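Local atomic coordinates of hemolysin activator protein CdiB (Acinetobacter baumannii ACICU, PDB entry 6WIL), a protein that probably transports its partner CdiA toxin across the outer membrane, as the two-partner secretion (TpsB, Omp85-type) transporter of a contact-dependent growth inhibition system. Residues E110-K114 with G115-S119; Q126-H130 with G131-L135; L277-Y281 with Y282-F286; R524-N528 with S529-D533; L540-P543 with D544-K548. One frame throughout, in Å; residues are numbered along the deposited sequence.

In the fold
Followed from the N terminus, the five contacts come strictly in series: each closes a local turn before the next begins, and none nests in or crosses another. Contacts 1 and 2 fall in the first POTRA domain, where contact 1 ends helix 97-113 and contact 2 leads the chain into strand 132-149; their centres lie about 24 Å apart. The rest belong to the 16-stranded antiparallel barrel. Contact 3 is the tight turn between strands 266-279 and 282-295, beside helix 171-181. Contact 4 joins strands 515-526 and 530-541, and contact 5 begins at the far end of strand 530-541, in the loop toward the final strand 550-559.

Contact 1 of 5, residues E110-K114 with G115-S119; sequences ELLKK and GFITS
Leu-111, in the last turn of helix 97-113, meets the outgoing chain with both its carbonyl and its side chain. Leu-111 O accepts a fairly straight hydrogen bond from Phe-116 N (3.2 Å, 156° at the hydrogen) and a weak one from Gly-115 N, and the same oxygen sits at the edge of the Phe-116 ring, near its plane. Because CG is swung away from the backbone N (chi1 -155°), the isobutyl group extends past the helix end: Leu-111 CG packs on Phe-116 CB at 4.0 Å, the two side chains crossing at about a right angle, while Leu-111 CD2 touches Ser-119 CB at 3.6 Å. The hydroxyl of Ser-119 turns to Gly-140 N instead. Leu-112 O takes Gly-115 N at 3.0 Å, the donor standing above the carbonyl plane, and Leu-112 CD2 lies 3.7 Å from Ile-117 CA. Lys-114 lays CB obliquely against Phe-116 CE2 at 3.6 Å, and the ring goes on to meet Phe-76 edge-to-face and to touch Phe-78 of helix 77-85. What lets the chain turn out of the helix is Gly-115, whose phi of 104° calls for glycine, since a CB here would be jammed against Lys-114 O. Two bonds back into the last turn, Phe-116 N to Leu-111 O and Gly-115 N to Leu-112 O, together with this positive phi define a Schellman motif, here ending a helix of the first POTRA domain.

Contact 2 of 5, residues Q126-H130 with G131-L135; sequences QDLNH and GNLNL
Asp-127 and Leu-128 offer their carbonyls to Asn-132 and Gly-131, and so tie a 3-10 turn to the start of strand 132-149, in the first POTRA domain. The backbone bonds come first. Asn-132 N reaches Asp-127 O at 3.2 Å, and His-130 N reaches that same oxygen from the opposite face of the carbonyl plane, so one acceptor is gripped from two sides. Gly-131 N bonds to Leu-128 O at 3.1 Å and is nearly straight (161° at the hydrogen), although the donor stands well above the carbonyl plane. Gly-131 itself has positive phi, which swings the chain out of the turn and into the strand; there, strand 59-62 runs alongside. Within the turn, Asn-129 ND2 bonds back to Gln-126 O at 2.9 Å and reinforces the 3-10 geometry. Apolar contact is made by one branch of Leu-128: CD2 lies 4.3 Å from Leu-133 CB, and both leucines also touch Leu-100 of helix 97-113. Leu-128 CD2 also lies against a carbonyl, 3.5 Å from Asn-132 O. The polar side chains meet differently. Asp-127 and Asn-134 cross at about a right angle, with the carboxylate and amide planes 56° apart. The approach is too poorly angled for a hydrogen bond with Asp-127 OD1, though the charge probably still attracts the amide: Asn-134 ND2 stands over the face of the carboxylate, 3.1 Å from Asp-127 CG.

Contact 3 of 5, residues L277-Y281 with Y282-F286; sequences LPVGY and YDLGF
The hairpin of strands 266-279 and 282-295 is closed here by a type II' beta turn, in which Val-279 and Tyr-282 form the last hydrogen-bonded pair. Tyr-282 N bonds to Val-279 O at 2.9 Å and Val-279 N to Tyr-282 O at 3.2 Å; in both, the donor sits above the carbonyl plane. Gly-280 holds the first corner of the turn with positive phi, a conformation that favours glycine. Two residues on, in the next hydrogen-bonded pair, Leu-277 N to Leu-284 O and Leu-284 N to Leu-277 O are both 3.0 Å, with each donor nearly along the C=O axis. Pro-278 and Asp-283 make the non-hydrogen-bonded pair between. The two strands are neighbours in the 16-stranded transmembrane barrel, and their turn is gripped from the POTRA side: Gly-280 O accepts from Asn-180 and Gln-176 of helix 171-181, and Asp-283 OD2 forms a salt bridge with Arg-183. On the face carrying the leucines, Leu-277 takes the crowded position between backbone N and carbonyl carbon (chi1 83°), and this brings Leu-277 CD2 to 3.6 Å from Leu-284 CB. The CD1 branch of Leu-284 meets Val-279 CG2 at 3.7 Å. Tyr-282, on the same face, keeps Val-279 O at the edge of its ring, in the ring plane, with Tyr-282 CB 3.3 Å from that oxygen. Its hydroxyl has a weak hydrogen bond from Arg-321 NE on strand 308-326.

Contact 4 of 5, residues R524-N528 with S529-D533; sequences RTYQN and SFYLD
Tyr-531 and Asp-533 both carry CG opposite the backbone N (chi1 180° and -166°), which sends their side chains over toward the neighbouring strand, where the extended chain of Arg-524, CG to NE, runs alongside each, pointing the same way. Tyr-531 OH comes to 3.3 Å from Arg-524 CD, so the phenol end touches the aliphatic part of the arginine. Asp-533 OD2 approaches the guanidinium at its edge and takes a weak hydrogen bond from Arg-524 NE (3.3 Å), part of a salt bridge, with the carboxylate and guanidinium planes 78° apart. On the opposite face of the sheet Thr-525 CG2 packs on Leu-532 CB at 3.8 Å. The framework is a hairpin of barrel strands 515-526 and 530-541: Leu-532 N to Thr-525 O (2.9 Å) and Thr-525 N to Leu-532 O (3.1 Å) form the hydrogen-bonded pair, and Gln-527 N to Phe-530 O (2.7 Å) closes the end, beyond which Asn-528 and Ser-529 turn with positive phi. The ring of Tyr-526 leans over this turn, with Phe-530 N above one face toward the rim and Tyr-526 OH at 3.2 Å from Ser-529 CA. Arg-524 is shared: its NH2 forms a salt bridge with Glu-483 and the side chain also makes a cation-pi interaction with Tyr-496, whose hydroxyl also bonds to Asp-533 OD1. With two acids and an aromatic ring close by, the arginine's positive charge is probably well balanced, and Asp-533 has a partner at each oxygen, Arg-524 NE weakly at OD2 and the Tyr-496 hydroxyl at OD1, which should limit its rotation.

Contact 5 of 5, residues L540-P543 with D544-K548; sequences LIAP and DSIKK
A type I beta turn from Pro-543 to Ile-546 reverses the chain, closed by Ile-546 N bonding to Pro-543 O at 3.0 Å (161° at the hydrogen), with the donor above the carbonyl plane. Round it, Ala-542 CB is the meeting point of the side chains, 3.7 Å from Ile-546 CB and 3.6 Å from Lys-548 CG. Pro-543 and Ile-546 lie side by side and point the same way, the proline CD being 4.2 Å from Ile-546 CG1. This loop joins the last two strands of the barrel, 530-541 and 550-559. The first strand leaves through a classic beta bulge, where Leu-540 and Ile-541 both face Leu-517. Ala-542 and Ile-546 also rest on Phe-466, in a segment whose sequence matches the VRGF/Y motif of loop 6 in the Omp85 family. Lys-548 reaches back to the chain before the turn: Lys-548 CD lies 3.3 Å from Leu-540 O, and beyond it the chain bends at chi3 and chi4 (-61° and -48°), which turns Lys-548 NZ back to 3.7 Å from Ala-542 O. Lys-547, next to it, forms a salt bridge with Glu-469.

Contact 1 of 5, residues E110-K114 with G115-S119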
# COMPACT_ATOMS: atom_id res chain seq x y z
N GLU A 110 0.77 -7.84 -28.47
CA GLU A 110 -0.34 -7.04 -27.96
C GLU A 110 -1.30 -7.89 -27.14
O GLU A 110 -1.89 -7.42 -26.16
CB GLU A 110 -1.08 -6.37 -29.12
CG GLU A 110 -1.91 -5.19 -28.69
CD GLU A 110 -1.10 -4.18 -27.91
OE1 GLU A 110 -0.07 -3.71 -28.44
OE2 GLU A 110 -1.49 -3.87 -26.76
N LEU A 111 -1.46 -9.16 -27.52
CA LEU A 111 -2.27 -10.08 -26.74
C LEU A 111 -1.67 -10.29 -25.35
O LEU A 111 -2.37 -10.25 -24.34
CB LEU A 111 -2.41 -11.41 -27.49
CG LEU A 111 -3.62 -12.29 -27.18
CD1 LEU A 111 -4.90 -11.53 -27.48
CD2 LEU A 111 -3.55 -13.58 -28.00
N LEU A 112 -0.35 -10.52 -25.30
CA LEU A 112 0.33 -10.66 -24.02
C LEU A 112 0.35 -9.35 -23.24
O LEU A 112 0.36 -9.36 -22.00
CB LEU A 112 1.76 -11.16 -24.24
CG LEU A 112 1.88 -12.49 -24.98
CD1 LEU A 112 3.35 -12.88 -25.16
CD2 LEU A 112 1.12 -13.58 -24.24
N LYS A 113 0.36 -8.21 -23.94
CA LYS A 113 0.31 -6.92 -23.27
C LYS A 113 -0.92 -6.79 -22.39
O LYS A 113 -0.85 -6.28 -21.26
CB LYS A 113 0.34 -5.78 -24.30
CG LYS A 113 1.65 -5.02 -24.37
CD LYS A 113 1.49 -3.79 -25.25
CE LYS A 113 2.81 -3.08 -25.47
NZ LYS A 113 2.80 -2.28 -26.72
N LYS A 114 -2.07 -7.26 -22.87
CA LYS A 114 -3.31 -7.20 -22.11
C LYS A 114 -3.48 -8.38 -21.17
O LYS A 114 -4.47 -8.43 -20.44
CB LYS A 114 -4.50 -7.09 -23.06
CG LYS A 114 -4.97 -5.66 -23.32
CD LYS A 114 -3.87 -4.79 -23.90
CE LYS A 114 -4.28 -3.33 -23.95
NZ LYS A 114 -5.56 -3.15 -24.69
N GLY A 115 -2.56 -9.34 -21.18
CA GLY A 115 -2.53 -10.40 -20.18
C GLY A 115 -3.03 -11.76 -20.61
O GLY A 115 -3.11 -12.66 -19.76
N PHE A 116 -3.37 -11.97 -21.89
CA PHE A 116 -3.93 -13.25 -22.33
C PHE A 116 -2.78 -14.18 -22.70
O PHE A 116 -2.45 -14.39 -23.87
CB PHE A 116 -4.90 -13.03 -23.48
CG PHE A 116 -6.02 -12.07 -23.15
CD1 PHE A 116 -7.19 -12.51 -22.55
CD2 PHE A 116 -5.89 -10.72 -23.43
CE1 PHE A 116 -8.21 -11.63 -22.24
CE2 PHE A 116 -6.90 -9.83 -23.12
CZ PHE A 116 -8.07 -10.28 -22.53
N ILE A 117 -2.16 -14.76 -21.67
CA ILE A 117 -0.92 -15.51 -21.84
C ILE A 117 -1.13 -16.89 -22.44
O ILE A 117 -0.16 -17.51 -22.89
CB ILE A 117 -0.19 -15.64 -20.49
CG1 ILE A 117 -1.17 -16.07 -19.40
CG2 ILE A 117 0.51 -14.34 -20.13
CD1 ILE A 117 -0.52 -16.38 -18.07
N THR A 118 -2.36 -17.42 -22.44
CA THR A 118 -2.63 -18.73 -23.01
C THR A 118 -3.45 -18.64 -24.29
O THR A 118 -3.89 -19.67 -24.80
CB THR A 118 -3.35 -19.62 -22.00
OG1 THR A 118 -4.64 -19.07 -21.70
CG2 THR A 118 -2.54 -19.73 -20.72
N SER A 119 -3.67 -17.44 -24.81
CA SER A 119 -4.32 -17.25 -26.09
C SER A 119 -3.27 -17.07 -27.18
O SER A 119 -2.12 -16.74 -26.91
CB SER A 119 -5.27 -16.05 -26.04
OG SER A 119 -6.44 -16.36 -25.31

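Contact 2 of 5, residues Q126-H130 with G131-L135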
# COMPACT_ATOMS: atom_id res chain seq x y z
N GLN A 126 -6.42 -18.44 -46.23
CA GLN A 126 -7.16 -18.75 -47.46
C GLN A 126 -7.66 -17.48 -48.14
O GLN A 126 -7.59 -17.36 -49.37
CB GLN A 126 -8.34 -19.68 -47.14
CG GLN A 126 -9.25 -19.95 -48.32
CD GLN A 126 -8.55 -20.70 -49.44
OE1 GLN A 126 -7.57 -21.40 -49.21
NE2 GLN A 126 -9.06 -20.55 -50.66
N ASP A 127 -8.17 -16.52 -47.36
CA ASP A 127 -8.76 -15.32 -47.93
C ASP A 127 -7.73 -14.32 -48.42
O ASP A 127 -8.11 -13.31 -49.02
CB ASP A 127 -9.67 -14.66 -46.90
CG ASP A 127 -10.61 -15.64 -46.24
OD1 ASP A 127 -10.18 -16.31 -45.27
OD2 ASP A 127 -11.77 -15.76 -46.69
N LEU A 128 -6.44 -14.58 -48.20
CA LEU A 128 -5.41 -13.74 -48.81
C LEU A 128 -5.44 -13.82 -50.33
O LEU A 128 -4.88 -12.95 -51.00
CB LEU A 128 -4.03 -14.14 -48.28
CG LEU A 128 -3.65 -13.50 -46.94
CD1 LEU A 128 -2.27 -13.96 -46.49
CD2 LEU A 128 -3.72 -11.98 -47.03
N ASN A 129 -6.09 -14.85 -50.89
CA ASN A 129 -6.32 -14.89 -52.33
C ASN A 129 -7.12 -13.69 -52.81
O ASN A 129 -7.04 -13.33 -53.99
CB ASN A 129 -7.04 -16.17 -52.72
CG ASN A 129 -6.13 -17.37 -52.73
OD1 ASN A 129 -5.28 -17.51 -53.62
ND2 ASN A 129 -6.28 -18.25 -51.74
N HIS A 130 -7.90 -13.05 -51.93
CA HIS A 130 -8.69 -11.88 -52.29
C HIS A 130 -8.19 -10.62 -51.58
O HIS A 130 -8.94 -9.66 -51.43
CB HIS A 130 -10.16 -12.12 -51.98
CG HIS A 130 -10.65 -13.48 -52.37
ND1 HIS A 130 -11.24 -13.75 -53.58
CD2 HIS A 130 -10.64 -14.66 -51.69
CE1 HIS A 130 -11.57 -15.03 -53.64
NE2 HIS A 130 -11.21 -15.60 -52.51
N GLY A 131 -6.93 -10.62 -51.14
CA GLY A 131 -6.38 -9.48 -50.44
C GLY A 131 -6.90 -9.25 -49.04
O GLY A 131 -6.70 -8.17 -48.48
N ASN A 132 -7.56 -10.24 -48.44
CA ASN A 132 -8.14 -10.10 -47.10
C ASN A 132 -7.23 -10.77 -46.09
O ASN A 132 -7.10 -12.00 -46.08
CB ASN A 132 -9.54 -10.69 -47.05
CG ASN A 132 -10.54 -9.88 -47.85
OD1 ASN A 132 -10.20 -8.85 -48.43
ND2 ASN A 132 -11.79 -10.35 -47.89
N LEU A 133 -6.60 -9.98 -45.23
CA LEU A 133 -5.86 -10.52 -44.10
C LEU A 133 -6.85 -10.80 -42.97
O LEU A 133 -7.36 -9.87 -42.35
CB LEU A 133 -4.77 -9.56 -43.64
CG LEU A 133 -3.98 -10.09 -42.44
CD1 LEU A 133 -3.32 -11.41 -42.78
CD2 LEU A 133 -2.95 -9.08 -41.97
N ASN A 134 -7.12 -12.07 -42.72
CA ASN A 134 -8.11 -12.48 -41.73
C ASN A 134 -7.39 -13.15 -40.56
O ASN A 134 -6.82 -14.23 -40.71
CB ASN A 134 -9.15 -13.41 -42.36
CG ASN A 134 -10.14 -12.66 -43.23
OD1 ASN A 134 -10.27 -11.44 -43.12
ND2 ASN A 134 -10.85 -13.39 -44.07
N LEU A 135 -7.42 -12.49 -39.41
CA LEU A 135 -6.82 -13.00 -38.20
C LEU A 135 -7.86 -13.71 -37.35
O LEU A 135 -9.05 -13.39 -37.40
CB LEU A 135 -6.17 -11.88 -37.39
CG LEU A 135 -4.90 -11.28 -37.98
CD1 LEU A 135 -4.33 -10.25 -37.02
CD2 LEU A 135 -3.89 -12.37 -38.29

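Contact 3 of 5, residues L277-Y281 with Y282-F286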
# COMPACT_ATOMS: atom_id res chain seq x y z
N LEU A 277 -10.83 -8.27 4.56
CA LEU A 277 -11.01 -9.42 3.70
C LEU A 277 -11.11 -8.96 2.25
O LEU A 277 -11.71 -7.92 1.97
CB LEU A 277 -12.25 -10.23 4.08
CG LEU A 277 -13.64 -9.83 3.56
CD1 LEU A 277 -14.64 -10.92 3.87
CD2 LEU A 277 -14.08 -8.51 4.17
N PRO A 278 -10.53 -9.71 1.31
CA PRO A 278 -10.62 -9.34 -0.10
C PRO A 278 -11.78 -10.02 -0.81
O PRO A 278 -12.21 -11.12 -0.47
CB PRO A 278 -9.29 -9.84 -0.67
CG PRO A 278 -9.03 -11.09 0.12
CD PRO A 278 -9.58 -10.82 1.52
N VAL A 279 -12.32 -9.32 -1.81
CA VAL A 279 -13.28 -9.90 -2.74
C VAL A 279 -12.82 -9.63 -4.17
O VAL A 279 -13.23 -8.64 -4.80
CB VAL A 279 -14.71 -9.36 -2.50
CG1 VAL A 279 -15.72 -10.18 -3.29
CG2 VAL A 279 -15.05 -9.36 -1.02
N GLY A 280 -11.98 -10.52 -4.69
CA GLY A 280 -11.45 -10.32 -6.03
C GLY A 280 -10.59 -9.07 -6.11
O GLY A 280 -9.62 -8.91 -5.36
N TYR A 281 -10.97 -8.16 -7.01
CA TYR A 281 -10.30 -6.88 -7.12
C TYR A 281 -10.67 -5.91 -6.00
O TYR A 281 -9.99 -4.90 -5.83
CB TYR A 281 -10.60 -6.22 -8.47
CG TYR A 281 -9.79 -6.76 -9.63
CD1 TYR A 281 -8.41 -6.60 -9.68
CD2 TYR A 281 -10.42 -7.42 -10.68
CE1 TYR A 281 -7.68 -7.09 -10.74
CE2 TYR A 281 -9.69 -7.92 -11.74
CZ TYR A 281 -8.32 -7.75 -11.77
OH TYR A 281 -7.60 -8.24 -12.83
N TYR A 282 -11.72 -6.20 -5.24
CA TYR A 282 -12.14 -5.33 -4.16
C TYR A 282 -11.40 -5.66 -2.87
O TYR A 282 -10.79 -6.72 -2.73
CB TYR A 282 -13.65 -5.44 -3.94
CG TYR A 282 -14.46 -4.81 -5.05
CD1 TYR A 282 -14.75 -5.52 -6.20
CD2 TYR A 282 -14.92 -3.50 -4.94
CE1 TYR A 282 -15.48 -4.95 -7.22
CE2 TYR A 282 -15.66 -2.92 -5.96
CZ TYR A 282 -15.93 -3.65 -7.10
OH TYR A 282 -16.66 -3.08 -8.12
N ASP A 283 -11.46 -4.73 -1.93
CA ASP A 283 -10.92 -4.94 -0.60
C ASP A 283 -11.83 -4.26 0.40
O ASP A 283 -12.19 -3.09 0.22
CB ASP A 283 -9.49 -4.39 -0.49
CG ASP A 283 -8.62 -5.20 0.46
OD1 ASP A 283 -9.09 -6.24 0.97
OD2 ASP A 283 -7.46 -4.80 0.71
N LEU A 284 -12.22 -4.98 1.45
CA LEU A 284 -13.11 -4.46 2.48
C LEU A 284 -12.38 -4.46 3.81
O LEU A 284 -11.73 -5.45 4.16
CB LEU A 284 -14.39 -5.29 2.61
CG LEU A 284 -15.44 -5.23 1.50
CD1 LEU A 284 -14.96 -5.92 0.24
CD2 LEU A 284 -16.74 -5.84 1.99
N GLY A 285 -12.48 -3.36 4.54
CA GLY A 285 -11.82 -3.26 5.82
C GLY A 285 -12.66 -2.45 6.79
O GLY A 285 -13.42 -1.57 6.40
N PHE A 286 -12.52 -2.78 8.07
CA PHE A 286 -13.08 -1.93 9.11
C PHE A 286 -12.13 -1.95 10.30
O PHE A 286 -11.45 -2.94 10.55
CB PHE A 286 -14.51 -2.34 9.49
CG PHE A 286 -14.61 -3.46 10.48
CD1 PHE A 286 -14.48 -3.23 11.84
CD2 PHE A 286 -14.91 -4.75 10.06
CE1 PHE A 286 -14.59 -4.26 12.75
CE2 PHE A 286 -15.02 -5.78 10.97
CZ PHE A 286 -14.86 -5.54 12.32

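Contact 4 of 5, residues R524-N528 with S529-D533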
# COMPACT_ATOMS: atom_id res chain seq x y z
N ARG A 524 20.04 -1.64 13.80
CA ARG A 524 18.94 -2.58 13.94
C ARG A 524 19.47 -3.99 13.77
O ARG A 524 20.36 -4.24 12.95
CB ARG A 524 17.83 -2.33 12.91
CG ARG A 524 17.33 -0.90 12.84
CD ARG A 524 16.74 -0.63 11.47
NE ARG A 524 16.14 0.70 11.37
CZ ARG A 524 15.99 1.36 10.23
NH1 ARG A 524 16.42 0.83 9.09
NH2 ARG A 524 15.43 2.56 10.23
N THR A 525 18.91 -4.93 14.54
CA THR A 525 19.36 -6.32 14.47
C THR A 525 18.21 -7.26 14.80
O THR A 525 17.30 -6.91 15.55
CB THR A 525 20.55 -6.57 15.40
OG1 THR A 525 21.00 -7.92 15.26
CG2 THR A 525 20.17 -6.31 16.85
N TYR A 526 18.28 -8.47 14.24
CA TYR A 526 17.27 -9.50 14.43
C TYR A 526 17.97 -10.78 14.89
O TYR A 526 18.79 -11.34 14.16
CB TYR A 526 16.49 -9.75 13.14
CG TYR A 526 15.29 -10.67 13.29
CD1 TYR A 526 15.42 -12.05 13.19
CD2 TYR A 526 14.02 -10.15 13.51
CE1 TYR A 526 14.32 -12.88 13.32
CE2 TYR A 526 12.91 -10.98 13.64
CZ TYR A 526 13.07 -12.34 13.55
OH TYR A 526 11.98 -13.17 13.67
N GLN A 527 17.65 -11.23 16.10
CA GLN A 527 18.28 -12.42 16.68
C GLN A 527 17.18 -13.43 17.03
O GLN A 527 16.70 -13.45 18.16
CB GLN A 527 19.11 -12.07 17.92
CG GLN A 527 20.04 -10.86 17.77
CD GLN A 527 21.36 -11.17 17.08
OE1 GLN A 527 21.62 -12.30 16.67
NE2 GLN A 527 22.20 -10.15 16.95
N ASN A 528 16.80 -14.24 16.04
CA ASN A 528 15.93 -15.40 16.28
C ASN A 528 14.65 -14.98 17.01
O ASN A 528 14.42 -15.33 18.16
CB ASN A 528 16.70 -16.48 17.04
CG ASN A 528 17.97 -16.90 16.33
OD1 ASN A 528 18.60 -16.12 15.62
ND2 ASN A 528 18.34 -18.17 16.49
N SER A 529 13.82 -14.22 16.28
CA SER A 529 12.54 -13.68 16.75
C SER A 529 12.74 -12.56 17.78
O SER A 529 11.86 -12.29 18.60
CB SER A 529 11.63 -14.76 17.32
OG SER A 529 11.99 -15.11 18.64
N PHE A 530 13.89 -11.89 17.76
CA PHE A 530 14.07 -10.71 18.61
C PHE A 530 14.64 -9.56 17.78
O PHE A 530 15.65 -9.73 17.10
CB PHE A 530 14.98 -10.99 19.81
CG PHE A 530 14.24 -11.34 21.10
CD1 PHE A 530 13.38 -10.44 21.72
CD2 PHE A 530 14.47 -12.56 21.73
CE1 PHE A 530 12.74 -10.76 22.93
CE2 PHE A 530 13.82 -12.89 22.93
CZ PHE A 530 12.96 -12.00 23.53
N TYR A 531 13.97 -8.41 17.84
CA TYR A 531 14.31 -7.27 17.01
C TYR A 531 14.63 -6.06 17.87
O TYR A 531 13.83 -5.67 18.72
CB TYR A 531 13.18 -6.94 16.04
CG TYR A 531 13.48 -5.77 15.16
CD1 TYR A 531 14.52 -5.82 14.25
CD2 TYR A 531 12.74 -4.60 15.26
CE1 TYR A 531 14.81 -4.73 13.44
CE2 TYR A 531 13.03 -3.51 14.46
CZ TYR A 531 14.06 -3.59 13.55
OH TYR A 531 14.35 -2.50 12.75
N LEU A 532 15.80 -5.48 17.64
CA LEU A 532 16.27 -4.31 18.36
C LEU A 532 16.42 -3.15 17.38
O LEU A 532 16.87 -3.34 16.24
CB LEU A 532 17.61 -4.61 19.05
CG LEU A 532 18.06 -3.68 20.19
CD1 LEU A 532 18.97 -4.44 21.15
CD2 LEU A 532 18.78 -2.45 19.66
N ASP A 533 16.04 -1.96 17.82
CA ASP A 533 16.22 -0.74 17.04
C ASP A 533 16.61 0.36 18.02
O ASP A 533 15.80 0.80 18.83
CB ASP A 533 14.95 -0.37 16.28
CG ASP A 533 15.19 0.68 15.20
OD1 ASP A 533 16.14 1.48 15.34
OD2 ASP A 533 14.43 0.70 14.21

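Contact 5 of 5, residues L540-P543 with D544-K548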
# COMPACT_ATOMS: atom_id res chain seq x y z
N LEU A 540 19.15 19.65 14.20
CA LEU A 540 20.17 20.45 13.53
C LEU A 540 19.74 21.90 13.35
O LEU A 540 20.45 22.82 13.77
CB LEU A 540 20.53 19.82 12.18
CG LEU A 540 21.13 18.42 12.27
CD1 LEU A 540 21.50 17.91 10.89
CD2 LEU A 540 22.34 18.41 13.19
N ILE A 541 18.59 22.13 12.72
CA ILE A 541 18.05 23.46 12.52
C ILE A 541 16.65 23.51 13.12
O ILE A 541 15.81 22.67 12.80
CB ILE A 541 18.02 23.86 11.04
CG1 ILE A 541 19.45 24.10 10.53
CG2 ILE A 541 17.16 25.10 10.83
CD1 ILE A 541 20.23 25.08 11.38
N ALA A 542 16.41 24.50 13.98
CA ALA A 542 15.12 24.66 14.62
C ALA A 542 14.97 26.10 15.06
O ALA A 542 15.98 26.79 15.26
CB ALA A 542 14.98 23.72 15.82
N PRO A 543 13.74 26.60 15.20
CA PRO A 543 13.55 27.92 15.81
C PRO A 543 14.08 27.94 17.23
O PRO A 543 14.34 26.90 17.84
CB PRO A 543 12.03 28.11 15.77
CG PRO A 543 11.56 27.18 14.71
CD PRO A 543 12.48 26.01 14.74
N ASP A 544 14.24 29.15 17.75
CA ASP A 544 14.81 29.32 19.09
C ASP A 544 13.96 28.63 20.15
O ASP A 544 14.50 28.17 21.17
CB ASP A 544 14.97 30.81 19.40
CG ASP A 544 16.17 31.42 18.70
OD1 ASP A 544 17.31 31.06 19.05
OD2 ASP A 544 15.96 32.26 17.79
N SER A 545 12.65 28.54 19.94
CA SER A 545 11.77 27.93 20.93
C SER A 545 11.89 26.41 20.98
O SER A 545 11.25 25.79 21.84
CB SER A 545 10.31 28.32 20.64
OG SER A 545 9.89 27.83 19.38
N ILE A 546 12.68 25.80 20.10
CA ILE A 546 12.91 24.35 20.10
C ILE A 546 14.33 24.09 20.59
O ILE A 546 15.27 24.80 20.21
CB ILE A 546 12.69 23.74 18.70
CG1 ILE A 546 11.26 24.02 18.21
CG2 ILE A 546 12.96 22.25 18.73
CD1 ILE A 546 10.23 23.03 18.73
N LYS A 547 14.48 23.05 21.42
CA LYS A 547 15.70 22.87 22.20
C LYS A 547 16.91 22.53 21.32
O LYS A 547 18.01 23.04 21.56
CB LYS A 547 15.48 21.79 23.25
CG LYS A 547 14.57 22.17 24.39
CD LYS A 547 14.56 21.07 25.42
CE LYS A 547 13.99 21.52 26.76
NZ LYS A 547 13.40 20.32 27.43
N LYS A 548 16.72 21.69 20.30
CA LYS A 548 17.82 21.07 19.55
C LYS A 548 18.72 20.26 20.48
O LYS A 548 19.95 20.28 20.36
CB LYS A 548 18.64 22.11 18.77
CG LYS A 548 17.98 22.56 17.48
CD LYS A 548 18.89 23.46 16.65
CE LYS A 548 19.25 24.72 17.42
NZ LYS A 548 18.04 25.34 18.00